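ABC transporter periplasmic peptide-binding protein (Pseudoalteromonas, PDB 4QFL) binds dipeptides such as Ala-Phe in the periplasm and probably hands them to an ABC transporter for uptake. Local coordinates at residues D87-K97 / H161-A170; R310-D318 / P352-L363. All coordinates share one frame; numbering follows the deposited sequence.

Contact 1 of 2, residues D87-K97 / H161-A170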
loop_
_atom_site.group_PDB
_atom_site.type_symbol
_atom_site.label_atom_id
_atom_site.label_comp_id
_atom_site.label_asym_id
_atom_site.label_seq_id
_atom_site.Cartn_x
_atom_site.Cartn_y
_atom_site.Cartn_z
ATOM N N ASP A 87 -17.466 11.433 -22.301
ATOM C CA ASP A 87 -17.433 9.971 -22.389
ATOM C C ASP A 87 -16.433 9.277 -21.448
ATOM O O ASP A 87 -16.392 8.048 -21.376
ATOM C CB ASP A 87 -17.231 9.520 -23.841
ATOM C CG ASP A 87 -15.824 9.790 -24.363
ATOM O OD1 ASP A 87 -15.020 10.440 -23.662
ATOM O OD2 ASP A 87 -15.525 9.339 -25.491
ATOM N N GLY A 88 -15.635 10.060 -20.724
ATOM C CA GLY A 88 -14.734 9.521 -19.717
ATOM C C GLY A 88 -13.451 8.926 -20.269
ATOM O O GLY A 88 -12.693 8.283 -19.539
ATOM N N LYS A 89 -13.196 9.143 -21.556
ATOM C CA LYS A 89 -12.049 8.528 -22.214
ATOM C C LYS A 89 -10.913 9.508 -22.474
ATOM O O LYS A 89 -9.879 9.139 -23.016
ATOM C CB LYS A 89 -12.479 7.864 -23.518
ATOM C CG LYS A 89 -13.622 6.894 -23.350
ATOM C CD LYS A 89 -13.914 6.157 -24.643
ATOM C CE LYS A 89 -12.854 5.112 -24.928
ATOM N NZ LYS A 89 -13.182 4.322 -26.144
ATOM N N SER A 90 -11.115 10.761 -22.097
ATOM C CA SER A 90 -10.060 11.762 -22.200
ATOM C C SER A 90 -9.996 12.574 -20.916
ATOM O O SER A 90 -10.999 13.130 -20.473
ATOM C CB SER A 90 -10.296 12.696 -23.392
ATOM O OG SER A 90 -10.301 11.973 -24.613
ATOM N N VAL A 91 -8.814 12.627 -20.314
ATOM C CA VAL A 91 -8.610 13.431 -19.123
ATOM C C VAL A 91 -7.482 14.420 -19.398
ATOM O O VAL A 91 -6.357 14.036 -19.710
ATOM C CB VAL A 91 -8.287 12.563 -17.877
ATOM C CG1 VAL A 91 -8.381 13.395 -16.596
ATOM C CG2 VAL A 91 -9.213 11.354 -17.802
ATOM N N THR A 92 -7.804 15.701 -19.298
ATOM C CA THR A 92 -6.856 16.763 -19.555
ATOM C C THR A 92 -6.352 17.310 -18.235
ATOM O O THR A 92 -7.138 17.682 -17.362
ATOM C CB THR A 92 -7.532 17.889 -20.347
ATOM O OG1 THR A 92 -7.988 17.377 -21.603
ATOM C CG2 THR A 92 -6.574 19.037 -20.593
ATOM N N PHE A 93 -5.037 17.345 -18.082
ATOM C CA PHE A 93 -4.416 17.987 -16.930
ATOM C C PHE A 93 -3.712 19.266 -17.357
ATOM O O PHE A 93 -2.907 19.251 -18.282
ATOM C CB PHE A 93 -3.372 17.057 -16.290
ATOM C CG PHE A 93 -3.952 15.833 -15.641
ATOM C CD1 PHE A 93 -4.338 15.856 -14.307
ATOM C CD2 PHE A 93 -4.090 14.658 -16.351
ATOM C CE1 PHE A 93 -4.866 14.735 -13.706
ATOM C CE2 PHE A 93 -4.618 13.530 -15.753
ATOM C CZ PHE A 93 -5.004 13.570 -14.426
ATOM N N THR A 94 -4.013 20.368 -16.682
ATOM C CA THR A 94 -3.231 21.592 -16.829
ATOM C C THR A 94 -2.156 21.561 -15.762
ATOM O O THR A 94 -2.435 21.219 -14.618
ATOM C CB THR A 94 -4.080 22.871 -16.615
ATOM O OG1 THR A 94 -5.289 22.790 -17.372
ATOM C CG2 THR A 94 -3.301 24.103 -17.037
ATOM N N LEU A 95 -0.935 21.933 -16.122
ATOM C CA LEU A 95 0.201 21.741 -15.229
ATOM C C LEU A 95 0.790 23.031 -14.687
ATOM O O LEU A 95 0.849 24.047 -15.380
ATOM C CB LEU A 95 1.309 20.938 -15.916
ATOM C CG LEU A 95 0.928 19.669 -16.675
ATOM C CD1 LEU A 95 2.166 19.123 -17.381
ATOM C CD2 LEU A 95 0.307 18.624 -15.753
ATOM N N ARG A 96 1.256 22.954 -13.447
ATOM C CA ARG A 96 1.869 24.078 -12.739
ATOM C C ARG A 96 3.148 24.569 -13.416
ATOM O O ARG A 96 3.977 23.769 -13.843
ATOM C CB ARG A 96 2.175 23.661 -11.298
ATOM C CG ARG A 96 2.682 24.769 -10.407
ATOM C CD ARG A 96 2.677 24.316 -8.961
ATOM N NE ARG A 96 1.419 23.672 -8.580
ATOM C CZ ARG A 96 0.448 24.272 -7.896
ATOM N NH1 ARG A 96 0.592 25.538 -7.510
ATOM N NH2 ARG A 96 -0.660 23.609 -7.583
ATOM N N LYS A 97 3.302 25.887 -13.512
ATOM C CA LYS A 97 4.498 26.489 -14.085
ATOM C C LYS A 97 5.474 26.862 -12.979
ATOM O O LYS A 97 5.068 27.161 -11.851
ATOM C CB LYS A 97 4.134 27.742 -14.899
ATOM C CG LYS A 97 4.224 27.603 -16.430
ATOM C CD LYS A 97 4.042 28.962 -17.109
ATOM C CE LYS A 97 4.573 28.976 -18.527
ATOM N NZ LYS A 97 5.978 28.487 -18.607
ATOM N N HIS A 161 2.483 23.003 -20.953
ATOM C CA HIS A 161 1.938 22.753 -19.619
ATOM C C HIS A 161 0.472 22.309 -19.641
ATOM O O HIS A 161 -0.329 22.710 -18.793
ATOM C CB HIS A 161 2.165 23.958 -18.689
ATOM C CG HIS A 161 3.608 24.331 -18.546
ATOM N ND1 HIS A 161 4.430 23.774 -17.591
ATOM C CD2 HIS A 161 4.383 25.171 -19.268
ATOM C CE1 HIS A 161 5.649 24.267 -17.723
ATOM N NE2 HIS A 161 5.646 25.120 -18.731
ATOM N N GLN A 162 0.134 21.469 -20.615
ATOM C CA GLN A 162 -1.146 20.773 -20.617
ATOM C C GLN A 162 -1.031 19.468 -21.407
ATOM O O GLN A 162 -0.437 19.428 -22.488
ATOM C CB GLN A 162 -2.266 21.658 -21.167
ATOM C CG GLN A 162 -3.638 20.996 -21.146
ATOM C CD GLN A 162 -4.750 21.913 -21.608
ATOM O OE1 GLN A 162 -5.044 21.999 -22.792
ATOM N NE2 GLN A 162 -5.380 22.592 -20.672
ATOM N N VAL A 163 -1.573 18.391 -20.850
ATOM C CA VAL A 163 -1.560 17.112 -21.534
ATOM C C VAL A 163 -2.947 16.530 -21.483
ATOM O O VAL A 163 -3.761 16.933 -20.661
ATOM C CB VAL A 163 -0.569 16.116 -20.885
ATOM C CG1 VAL A 163 0.844 16.676 -20.910
ATOM C CG2 VAL A 163 -1.000 15.782 -19.455
ATOM N N ARG A 164 -3.219 15.577 -22.361
ATOM C CA ARG A 164 -4.492 14.879 -22.337
ATOM C C ARG A 164 -4.269 13.368 -22.425
ATOM O O ARG A 164 -3.689 12.878 -23.390
ATOM C CB ARG A 164 -5.386 15.379 -23.476
ATOM C CG ARG A 164 -6.688 14.634 -23.623
ATOM C CD ARG A 164 -7.462 15.096 -24.849
ATOM N NE ARG A 164 -6.765 14.787 -26.098
ATOM C CZ ARG A 164 -6.340 15.702 -26.966
ATOM N NH1 ARG A 164 -6.546 16.989 -26.720
ATOM N NH2 ARG A 164 -5.714 15.331 -28.078
ATOM N N PHE A 165 -4.693 12.643 -21.393
ATOM C CA PHE A 165 -4.654 11.181 -21.395
ATOM C C PHE A 165 -5.819 10.631 -22.228
ATOM O O PHE A 165 -6.969 11.028 -22.037
ATOM C CB PHE A 165 -4.757 10.619 -19.964
ATOM C CG PHE A 165 -3.523 10.818 -19.114
ATOM C CD1 PHE A 165 -3.152 12.082 -18.666
ATOM C CD2 PHE A 165 -2.759 9.724 -18.720
ATOM C CE1 PHE A 165 -2.020 12.259 -17.865
ATOM C CE2 PHE A 165 -1.635 9.891 -17.914
ATOM C CZ PHE A 165 -1.264 11.162 -17.489
ATOM N N GLU A 166 -5.523 9.710 -23.142
ATOM C CA GLU A 166 -6.562 9.030 -23.909
ATOM C C GLU A 166 -6.694 7.585 -23.429
ATOM O O GLU A 166 -5.740 6.810 -23.503
ATOM C CB GLU A 166 -6.233 9.055 -25.402
ATOM C CG GLU A 166 -5.921 10.434 -25.942
ATOM C CD GLU A 166 -7.168 11.275 -26.138
ATOM O OE1 GLU A 166 -8.270 10.796 -25.796
ATOM O OE2 GLU A 166 -7.048 12.415 -26.640
ATOM N N LEU A 167 -7.876 7.229 -22.937
ATOM C CA LEU A 167 -8.120 5.882 -22.425
ATOM C C LEU A 167 -8.861 4.997 -23.433
ATOM O O LEU A 167 -9.631 5.488 -24.267
ATOM C CB LEU A 167 -8.917 5.948 -21.121
ATOM C CG LEU A 167 -8.415 6.974 -20.105
ATOM C CD1 LEU A 167 -9.240 6.918 -18.830
ATOM C CD2 LEU A 167 -6.934 6.773 -19.812
ATOM N N PHE A 168 -8.622 3.691 -23.351
ATOM C CA PHE A 168 -9.303 2.745 -24.219
ATOM C C PHE A 168 -10.751 2.618 -23.786
ATOM O O PHE A 168 -11.633 2.330 -24.600
ATOM C CB PHE A 168 -8.629 1.378 -24.166
ATOM C CG PHE A 168 -7.324 1.325 -24.898
ATOM C CD1 PHE A 168 -7.267 1.614 -26.247
ATOM C CD2 PHE A 168 -6.155 0.992 -24.242
ATOM C CE1 PHE A 168 -6.060 1.572 -26.932
ATOM C CE2 PHE A 168 -4.941 0.948 -24.915
ATOM C CZ PHE A 168 -4.891 1.242 -26.262
ATOM N N ASN A 169 -10.977 2.834 -22.495
ATOM C CA ASN A 169 -12.303 2.754 -21.891
ATOM C C ASN A 169 -12.376 3.698 -20.684
ATOM O O ASN A 169 -11.355 4.044 -20.095
ATOM C CB ASN A 169 -12.606 1.313 -21.441
ATOM C CG ASN A 169 -12.684 0.328 -22.603
ATOM O OD1 ASN A 169 -13.705 0.238 -23.293
ATOM N ND2 ASN A 169 -11.608 -0.426 -22.819
ATOM N N ALA A 170 -13.575 4.119 -20.309
ATOM C CA ALA A 170 -13.712 4.872 -19.073
ATOM C C ALA A 170 -13.520 3.929 -17.887
ATOM O O ALA A 170 -13.922 2.765 -17.926
ATOM C CB ALA A 170 -15.068 5.554 -19.007
HETATM O O HOH W 1 -7.243 18.481 -24.141
#

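Contact 2 of 2, residues R310-D318 / P352-L363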
loop_
_atom_site.group_PDB
_atom_site.type_symbol
_atom_site.label_atom_id
_atom_site.label_comp_id
_atom_site.label_asym_id
_atom_site.label_seq_id
_atom_site.Cartn_x
_atom_site.Cartn_y
_atom_site.Cartn_z
ATOM N N ARG A 310 -11.558 -24.581 2.969
ATOM C CA ARG A 310 -11.359 -23.194 3.360
ATOM C C ARG A 310 -12.380 -22.815 4.417
ATOM O O ARG A 310 -12.044 -22.179 5.417
ATOM C CB ARG A 310 -11.412 -22.256 2.148
ATOM C CG ARG A 310 -10.211 -22.428 1.226
ATOM C CD ARG A 310 -10.052 -21.297 0.217
ATOM N NE ARG A 310 -11.233 -21.110 -0.623
ATOM C CZ ARG A 310 -11.502 -21.797 -1.733
ATOM N NH1 ARG A 310 -10.694 -22.754 -2.153
ATOM N NH2 ARG A 310 -12.599 -21.526 -2.423
ATOM N N GLN A 311 -13.623 -23.236 4.204
ATOM C CA GLN A 311 -14.693 -23.012 5.170
ATOM C C GLN A 311 -14.398 -23.708 6.502
ATOM O O GLN A 311 -14.547 -23.118 7.571
ATOM C CB GLN A 311 -16.022 -23.494 4.597
ATOM C CG GLN A 311 -16.377 -22.826 3.287
ATOM C CD GLN A 311 -17.543 -23.487 2.576
ATOM O OE1 GLN A 311 -18.021 -22.984 1.561
ATOM N NE2 GLN A 311 -18.003 -24.618 3.103
ATOM N N ALA A 312 -13.967 -24.965 6.436
ATOM C CA ALA A 312 -13.608 -25.700 7.641
ATOM C C ALA A 312 -12.541 -24.981 8.485
ATOM O O ALA A 312 -12.681 -24.877 9.699
ATOM C CB ALA A 312 -13.166 -27.114 7.288
ATOM N N LEU A 313 -11.491 -24.472 7.853
ATOM C CA LEU A 313 -10.388 -23.857 8.586
ATOM C C LEU A 313 -10.785 -22.560 9.305
ATOM O O LEU A 313 -10.370 -22.303 10.436
ATOM C CB LEU A 313 -9.217 -23.566 7.647
ATOM C CG LEU A 313 -8.395 -24.722 7.073
ATOM C CD1 LEU A 313 -7.612 -24.252 5.858
ATOM C CD2 LEU A 313 -7.458 -25.306 8.116
ATOM N N VAL A 314 -11.567 -21.736 8.622
ATOM C CA VAL A 314 -12.003 -20.456 9.164
ATOM C C VAL A 314 -12.805 -20.609 10.460
ATOM O O VAL A 314 -12.630 -19.821 11.393
ATOM C CB VAL A 314 -12.842 -19.669 8.137
ATOM C CG1 VAL A 314 -13.552 -18.518 8.810
ATOM C CG2 VAL A 314 -11.959 -19.164 6.998
ATOM N N HIS A 315 -13.679 -21.617 10.516
ATOM C CA HIS A 315 -14.546 -21.823 11.681
ATOM C C HIS A 315 -13.767 -22.206 12.944
ATOM O O HIS A 315 -14.301 -22.159 14.051
ATOM C CB HIS A 315 -15.624 -22.875 11.385
ATOM C CG HIS A 315 -16.768 -22.364 10.559
ATOM N ND1 HIS A 315 -17.514 -21.261 10.915
ATOM C CD2 HIS A 315 -17.308 -22.819 9.403
ATOM C CE1 HIS A 315 -18.453 -21.051 10.011
ATOM N NE2 HIS A 315 -18.350 -21.983 9.082
ATOM N N ALA A 316 -12.505 -22.576 12.776
ATOM C CA ALA A 316 -11.681 -23.018 13.891
ATOM C C ALA A 316 -11.018 -21.848 14.610
ATOM O O ALA A 316 -10.368 -22.032 15.641
ATOM C CB ALA A 316 -10.632 -23.980 13.396
ATOM N N ILE A 317 -11.176 -20.645 14.066
ATOM C CA ILE A 317 -10.382 -19.506 14.523
ATOM C C ILE A 317 -11.091 -18.624 15.536
ATOM O O ILE A 317 -12.138 -18.057 15.257
ATOM C CB ILE A 317 -9.895 -18.649 13.344
ATOM C CG1 ILE A 317 -9.219 -19.542 12.307
ATOM C CG2 ILE A 317 -8.918 -17.585 13.830
ATOM C CD1 ILE A 317 -8.060 -20.341 12.874
ATOM N N ASP A 318 -10.497 -18.517 16.716
ATOM C CA ASP A 318 -11.052 -17.695 17.780
ATOM C C ASP A 318 -10.776 -16.238 17.488
ATOM O O ASP A 318 -9.775 -15.690 17.944
ATOM C CB ASP A 318 -10.425 -18.067 19.123
ATOM C CG ASP A 318 -11.206 -17.514 20.310
ATOM O OD1 ASP A 318 -12.037 -16.596 20.119
ATOM O OD2 ASP A 318 -10.988 -18.001 21.441
ATOM N N PRO A 352 -18.251 -16.283 8.686
ATOM C CA PRO A 352 -18.143 -17.531 9.434
ATOM C C PRO A 352 -18.176 -17.226 10.913
ATOM O O PRO A 352 -17.673 -16.187 11.318
ATOM C CB PRO A 352 -16.753 -18.039 9.049
ATOM C CG PRO A 352 -16.354 -17.242 7.825
ATOM C CD PRO A 352 -16.997 -15.927 8.009
ATOM N N ILE A 353 -18.751 -18.106 11.718
ATOM C CA ILE A 353 -18.648 -17.929 13.158
ATOM C C ILE A 353 -17.657 -18.911 13.749
ATOM O O ILE A 353 -17.557 -20.048 13.300
ATOM C CB ILE A 353 -19.993 -18.097 13.855
ATOM C CG1 ILE A 353 -20.960 -17.027 13.368
ATOM C CG2 ILE A 353 -19.830 -17.973 15.352
ATOM C CD1 ILE A 353 -22.266 -17.037 14.110
ATOM N N PHE A 354 -16.912 -18.463 14.750
ATOM C CA PHE A 354 -16.012 -19.343 15.469
ATOM C C PHE A 354 -16.808 -20.497 16.084
ATOM O O PHE A 354 -17.660 -20.291 16.947
ATOM C CB PHE A 354 -15.259 -18.559 16.543
ATOM C CG PHE A 354 -14.503 -19.421 17.492
ATOM C CD1 PHE A 354 -13.607 -20.360 17.026
ATOM C CD2 PHE A 354 -14.680 -19.285 18.857
ATOM C CE1 PHE A 354 -12.909 -21.160 17.899
ATOM C CE2 PHE A 354 -13.985 -20.087 19.738
ATOM C CZ PHE A 354 -13.095 -21.026 19.254
ATOM N N ASP A 355 -16.536 -21.709 15.616
ATOM C CA ASP A 355 -17.226 -22.901 16.082
ATOM C C ASP A 355 -16.348 -24.109 15.796
ATOM O O ASP A 355 -16.415 -24.676 14.710
ATOM C CB ASP A 355 -18.563 -23.044 15.367
ATOM C CG ASP A 355 -19.458 -24.061 16.023
ATOM O OD1 ASP A 355 -18.926 -24.977 16.683
ATOM O OD2 ASP A 355 -20.692 -23.941 15.886
ATOM N N PRO A 356 -15.509 -24.496 16.772
ATOM C CA PRO A 356 -14.480 -25.521 16.569
ATOM C C PRO A 356 -15.057 -26.892 16.245
ATOM O O PRO A 356 -14.437 -27.646 15.492
ATOM C CB PRO A 356 -13.754 -25.564 17.917
ATOM C CG PRO A 356 -14.079 -24.267 18.578
ATOM C CD PRO A 356 -15.466 -23.946 18.139
ATOM N N GLN A 357 -16.219 -27.213 16.804
ATOM C CA GLN A 357 -16.864 -28.500 16.540
ATOM C C GLN A 357 -17.396 -28.565 15.104
ATOM O O GLN A 357 -17.385 -29.614 14.464
ATOM C CB GLN A 357 -18.000 -28.741 17.537
ATOM C CG GLN A 357 -18.553 -30.163 17.522
ATOM C CD GLN A 357 -19.965 -30.258 18.098
ATOM O OE1 GLN A 357 -20.433 -31.348 18.452
ATOM N NE2 GLN A 357 -20.651 -29.116 18.183
ATOM N N LEU A 358 -17.865 -27.429 14.606
ATOM C CA LEU A 358 -18.342 -27.330 13.239
ATOM C C LEU A 358 -17.172 -27.451 12.262
ATOM O O LEU A 358 -17.301 -28.039 11.187
ATOM C CB LEU A 358 -19.056 -25.994 13.043
ATOM C CG LEU A 358 -20.037 -25.862 11.881
ATOM C CD1 LEU A 358 -20.171 -24.403 11.490
ATOM C CD2 LEU A 358 -19.605 -26.682 10.690
ATOM N N ALA A 359 -16.030 -26.884 12.638
ATOM C CA ALA A 359 -14.828 -26.945 11.814
ATOM C C ALA A 359 -14.358 -28.388 11.632
ATOM O O ALA A 359 -14.007 -28.820 10.527
ATOM C CB ALA A 359 -13.731 -26.111 12.446
ATOM N N LYS A 360 -14.346 -29.122 12.739
ATOM C CA LYS A 360 -14.026 -30.540 12.734
ATOM C C LYS A 360 -15.032 -31.292 11.870
ATOM O O LYS A 360 -14.668 -32.126 11.041
ATOM C CB LYS A 360 -14.055 -31.079 14.161
ATOM C CG LYS A 360 -13.719 -32.551 14.266
ATOM C CD LYS A 360 -12.329 -32.830 13.706
ATOM C CE LYS A 360 -11.818 -34.206 14.106
ATOM N NZ LYS A 360 -10.383 -34.384 13.750
ATOM N N LYS A 361 -16.304 -30.971 12.067
ATOM C CA LYS A 361 -17.386 -31.586 11.315
ATOM C C LYS A 361 -17.247 -31.354 9.808
ATOM O O LYS A 361 -17.833 -32.073 9.008
ATOM C CB LYS A 361 -18.735 -31.055 11.816
ATOM C CG LYS A 361 -19.890 -32.060 11.747
ATOM C CD LYS A 361 -20.365 -32.287 10.318
ATOM C CE LYS A 361 -21.199 -33.553 10.185
ATOM N NZ LYS A 361 -21.492 -33.842 8.748
ATOM N N LEU A 362 -16.467 -30.353 9.420
ATOM C CA LEU A 362 -16.355 -29.998 8.016
ATOM C C LEU A 362 -15.115 -30.583 7.384
ATOM O O LEU A 362 -15.131 -30.988 6.221
ATOM C CB LEU A 362 -16.333 -28.485 7.861
ATOM C CG LEU A 362 -17.712 -27.866 8.014
ATOM C CD1 LEU A 362 -17.627 -26.370 7.826
ATOM C CD2 LEU A 362 -18.658 -28.498 7.003
ATOM N N LEU A 363 -14.031 -30.601 8.145
ATOM C CA LEU A 363 -12.793 -31.166 7.646
ATOM C C LEU A 363 -13.039 -32.613 7.280
ATOM O O LEU A 363 -12.722 -33.045 6.179
ATOM C CB LEU A 363 -11.680 -31.044 8.680
ATOM C CG LEU A 363 -10.928 -29.726 8.539
ATOM C CD1 LEU A 363 -9.634 -29.783 9.307
ATOM C CD2 LEU A 363 -10.652 -29.457 7.076
#

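Contact 1 of 2, residues D87-K97 / H161-A170
Lys97 lies across the face of His161 just beyond the end of strand 90-95. Its CG stands over the middle of the imidazole, 3.7 Å from the ring centroid, a CH-pi contact in which the side chains meet at about a right angle. The lysine chain bends at its last torsion (chi4 -52°), bringing NZ to 3.4 Å from His161 NE2. ND1 of the same ring is buried by the contact and has no partner in the model. His161 O accepts from Leu95 N.

At the far end Lys89 does comparable work. Its O receives a nearly straight bond from Leu167 N (2.8 Å, 175° at the hydrogen), while its side chain turns at chi3 and reaches to the loop after strand 162-167 for a weak NZ bond with Phe168 O. Asp87 OD1 accepts from Lys89 N to close an Asx turn and is also hydrogen-bonded to Ser85 OG.

Between these ends strands 90-95 and 162-167 run antiparallel, as the central pair of a four-stranded sheet. Phe165 and Val91 form a hydrogen-bonded pair, and the Phe165 ring meets Phe93 obliquely, CE1 to CD2 3.5 Å, with the planes at 75°. Helix 174-178 packs on both rings, and helix 115-126 on neighbouring Val163.

The other face is polar. Ser90 OG donates to Glu166 OE1 (2.6 Å) on the syn side but tilted out of the carboxylate plane, Glu166 OE2 also pairs with Arg164 NE in a salt bridge whose modelled length is doubtfully short, and a water links Arg164 NH1 with Thr92 OG1. The sheet is thus two-sided: apolar groups meet the helices, while hydroxyls and paired charges occupy the opposite face, where the nearby guanidinium would be expected to favour an ionised Glu166.

Contact 2 of 2, residues R310-D318 / P352-L363
Ala312 opens the contact with its CB pressed against Leu363 CD2 (3.4 Å) and Leu362 CB, while its O sits close to Ala359 CB. Small residues on both sides let helix segments 310-314 and 356-363 run nearly antiparallel, their axes 7.9 Å apart at closest. Next, Val314 has CG1 anti to the backbone N (chi1 167°), which drives this branch into the Pro352 ring, 3.2 Å from its CG, unusually tight; Tyr501 of strand 500-513 touches both residues.

His315 does the polar work. ND1 donates to Ile353 O (2.7 Å), with the acceptor close to the imidazole plane, and Leu358 CD1 sits over the centre of one ring face. His315 O takes Asp355 N at 2.8 Å. Ala316 follows, CB against Ala359 CB. Last comes Asp318, whose CA stands over one face of Phe354 while Pro356 CD lies over the opposite face; the Asp318 carboxylate lies stacked almost parallel to the Phe354 ring, and its OD1 caps the next helix at Lys321 N.

With bonds from both its ring and its carbonyl, His315 ties down the loop leading into helix 356-363, and the bond to Ile353 O requires a proton on ND1.

Overall arrangement
The two contacts stand on opposite sides of the chain's centre, 50 Å apart between centres and about 29 Å between nearest atoms, so they do not touch. In sequence, both segments of contact 1 come before those of contact 2. Neither includes a residue of the pocket that holds Ala-Phe. Contact 2 is linked to that site through the fold: residues 310-318 pack on strand 291-297, which pairs with strand 428-434, and that strand carries Leu431, Gly432, Trp433 and Ala434 of the pocket. Contact 1 belongs to a separate four-stranded sheet, consistent with the additional domain of dipeptide-binding relatives, whereas contact 2 probably lies in one of the two ligand-clasping lobes.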